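Local coordinates for transcriptional regulator, LacI family (Lactobacillus brevis, PDB 3JY6), which probably acts as a DNA-binding transcription regulator of the LacI family, with a sensor domain built like a periplasmic binding protein, at residues Val126-Ser131 with Arg144-Ala149. Numbering follows the deposited sequence.
Sequences VVVLTS and RGILAA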
ATOM      1  N   VAL A 126     -12.067  24.200 -12.447  1.00 20.74           N
ATOM      2  CA  VAL A 126     -11.300  23.191 -11.735  1.00 20.87           C
ATOM      3  C   VAL A 126     -11.542  23.224 -10.233  1.00 20.29           C
ATOM      4  O   VAL A 126     -11.476  24.275  -9.595  1.00 21.02           O
ATOM      5  CB  VAL A 126      -9.791  23.347 -11.998  1.00 19.90           C
ATOM      6  CG1 VAL A 126      -9.041  22.136 -11.438  1.00 20.04           C
ATOM      7  CG2 VAL A 126      -9.538  23.498 -13.486  1.00 14.38           C
ATOM      8  N   VAL A 127     -11.841  22.056  -9.681  1.00 20.10           N
ATOM      9  CA  VAL A 127     -12.085  21.907  -8.257  1.00 19.97           C
ATOM     10  C   VAL A 127     -10.901  21.129  -7.717  1.00 20.31           C
ATOM     11  O   VAL A 127     -10.777  19.925  -7.935  1.00 20.23           O
ATOM     12  CB  VAL A 127     -13.398  21.133  -7.992  1.00 20.78           C
ATOM     13  CG1 VAL A 127     -13.564  20.878  -6.495  1.00 22.64           C
ATOM     14  CG2 VAL A 127     -14.586  21.934  -8.510  1.00 20.96           C
ATOM     15  N   VAL A 128     -10.018  21.836  -7.025  1.00 20.47           N
ATOM     16  CA  VAL A 128      -8.819  21.236  -6.463  1.00 20.62           C
ATOM     17  C   VAL A 128      -9.078  20.618  -5.090  1.00 22.58           C
ATOM     18  O   VAL A 128      -9.558  21.291  -4.178  1.00 23.05           O
ATOM     19  CB  VAL A 128      -7.708  22.290  -6.313  1.00 19.43           C
ATOM     20  CG1 VAL A 128      -6.434  21.632  -5.826  1.00 20.78           C
ATOM     21  CG2 VAL A 128      -7.482  23.014  -7.633  1.00 19.47           C
ATOM     22  N   LEU A 129      -8.768  19.334  -4.948  1.00 22.34           N
ATOM     23  CA  LEU A 129      -8.931  18.638  -3.672  1.00 23.21           C
ATOM     24  C   LEU A 129      -7.511  18.345  -3.199  1.00 24.91           C
ATOM     25  O   LEU A 129      -6.745  17.679  -3.909  1.00 24.99           O
ATOM     26  CB  LEU A 129      -9.712  17.340  -3.860  1.00 19.93           C
ATOM     27  CG  LEU A 129      -9.951  16.469  -2.622  1.00 22.92           C
ATOM     28  CD1 LEU A 129     -10.699  17.260  -1.537  1.00 21.81           C
ATOM     29  CD2 LEU A 129     -10.738  15.228  -3.040  1.00 19.94           C
ATOM     30  N   THR A 130      -7.155  18.817  -2.004  1.00 24.77           N
ATOM     31  CA  THR A 130      -5.783  18.631  -1.531  1.00 25.41           C
ATOM     32  C   THR A 130      -5.580  18.636  -0.012  1.00 27.72           C
ATOM     33  O   THR A 130      -6.468  19.018   0.760  1.00 28.11           O
ATOM     34  CB  THR A 130      -4.895  19.763  -2.104  1.00 23.03           C
ATOM     35  OG1 THR A 130      -3.531  19.560  -1.737  1.00 24.90           O
ATOM     36  CG2 THR A 130      -5.339  21.106  -1.543  1.00 23.06           C
ATOM     37  N   SER A 131      -4.399  18.197   0.411  1.00 27.76           N
ATOM     38  CA  SER A 131      -4.054  18.251   1.823  1.00 29.21           C
ATOM     39  C   SER A 131      -3.597  19.705   1.932  1.00 30.22           C
ATOM     40  O   SER A 131      -3.252  20.311   0.921  1.00 29.10           O
ATOM     41  CB  SER A 131      -2.900  17.307   2.157  1.00 27.59           C
ATOM     42  OG  SER A 131      -3.290  15.955   1.992  1.00 28.75           O
ATOM     43  N   ARG A 144       0.007  25.549  -8.038  1.00 28.40           N
ATOM     44  CA  ARG A 144       0.546  26.679  -8.781  1.00 30.32           C
ATOM     45  C   ARG A 144       0.463  26.386 -10.276  1.00 30.17           C
ATOM     46  O   ARG A 144       0.272  27.287 -11.091  1.00 30.22           O
ATOM     47  CB  ARG A 144       2.001  26.918  -8.363  1.00 32.58           C
ATOM     48  CG  ARG A 144       2.679  28.097  -9.037  1.00 35.11           C
ATOM     49  CD  ARG A 144       4.180  28.077  -8.781  1.00 36.70           C
ATOM     50  NE  ARG A 144       4.900  28.500  -9.974  1.00 39.81           N
ATOM     51  CZ  ARG A 144       5.977  27.890 -10.450  1.00 40.65           C
ATOM     52  NH1 ARG A 144       6.469  26.826  -9.827  1.00 40.82           N
ATOM     53  NH2 ARG A 144       6.552  28.332 -11.561  1.00 41.98           N
ATOM     54  N   GLY A 145       0.602  25.112 -10.630  1.00 29.91           N
ATOM     55  CA  GLY A 145       0.528  24.721 -12.024  1.00 28.99           C
ATOM     56  C   GLY A 145      -0.895  24.796 -12.554  1.00 28.34           C
ATOM     57  O   GLY A 145      -1.114  25.162 -13.707  1.00 27.93           O
ATOM     58  N   ILE A 146      -1.867  24.450 -11.714  1.00 27.41           N
ATOM     59  CA  ILE A 146      -3.269  24.486 -12.121  1.00 27.21           C
ATOM     60  C   ILE A 146      -3.724  25.923 -12.403  1.00 28.30           C
ATOM     61  O   ILE A 146      -4.224  26.215 -13.497  1.00 28.70           O
ATOM     62  CB  ILE A 146      -4.178  23.827 -11.052  1.00 25.43           C
ATOM     63  CG1 ILE A 146      -3.891  22.322 -10.994  1.00 23.42           C
ATOM     64  CG2 ILE A 146      -5.649  24.074 -11.381  1.00 24.88           C
ATOM     65  CD1 ILE A 146      -4.606  21.586  -9.874  1.00 21.28           C
ATOM     66  N   LEU A 147      -3.534  26.820 -11.436  1.00 28.15           N
ATOM     67  CA  LEU A 147      -3.919  28.225 -11.608  1.00 29.74           C
ATOM     68  C   LEU A 147      -3.283  28.815 -12.859  1.00 29.50           C
ATOM     69  O   LEU A 147      -3.870  29.681 -13.507  1.00 31.74           O
ATOM     70  CB  LEU A 147      -3.482  29.086 -10.414  1.00 30.88           C
ATOM     71  CG  LEU A 147      -3.811  28.650  -8.984  1.00 31.78           C
ATOM     72  CD1 LEU A 147      -3.149  29.618  -8.012  1.00 31.33           C
ATOM     73  CD2 LEU A 147      -5.315  28.596  -8.768  1.00 31.73           C
ATOM     74  N   ALA A 148      -2.084  28.355 -13.197  1.00 28.60           N
ATOM     75  CA  ALA A 148      -1.392  28.873 -14.365  1.00 27.79           C
ATOM     76  C   ALA A 148      -2.025  28.393 -15.668  1.00 28.82           C
ATOM     77  O   ALA A 148      -1.574  28.763 -16.754  1.00 26.81           O
ATOM     78  CB  ALA A 148       0.062  28.472 -14.314  1.00 28.51           C
ATOM     79  N   ALA A 149      -3.079  27.583 -15.564  1.00 27.67           N
ATOM     80  CA  ALA A 149      -3.739  27.066 -16.761  1.00 28.75           C
ATOM     81  C   ALA A 149      -5.266  27.155 -16.758  1.00 29.11           C
ATOM     82  O   ALA A 149      -5.895  26.891 -17.781  1.00 28.70           O
ATOM     83  CB  ALA A 149      -3.322  25.618 -16.997  1.00 24.80           C
TER
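In the beta-alpha-beta unit formed by strand 125-131, helix 137-147 and strand 152-158, the last turn of the helix packs on the strand through Ile146, which meets Val126 and Val128. These two valines, two positions apart, point from the same face of the strand toward the helix, while Val127 between them points away. The two branches of Ile146 reach different valines. The CG2 methyl of Ile146 lies 3.9 Å from CG1 of Val126, the two side chains crossing at a slant. The longer branch of Ile146 sets CG1 anti to the carbonyl carbon and then runs extended (chi2 173°), which carries it along the strand. Its end, CD1 of Ile146, meets CG2 of Val128 tip to tip at 3.9 Å. No hydrogen bond joins the two segments, and their backbones stay well apart, with CA of Val126 8.1 Å from CA of Ile146; the contact is wholly apolar and buried. Phe186 of the neighbouring strand 183-187 touches both Val126 and Ile146, and Thr115 of helix 107-119 also packs on Ile146. Just past the helix, Ala149 N donates to Ile146 O at 2.7 Å, within the turn that leads on to strand 152-158, which pairs in parallel with strand 125-131. Such apolar packing of a crossover helix on a parallel sheet is typical of the alpha/beta subdomains of the periplasmic-binding-protein fold.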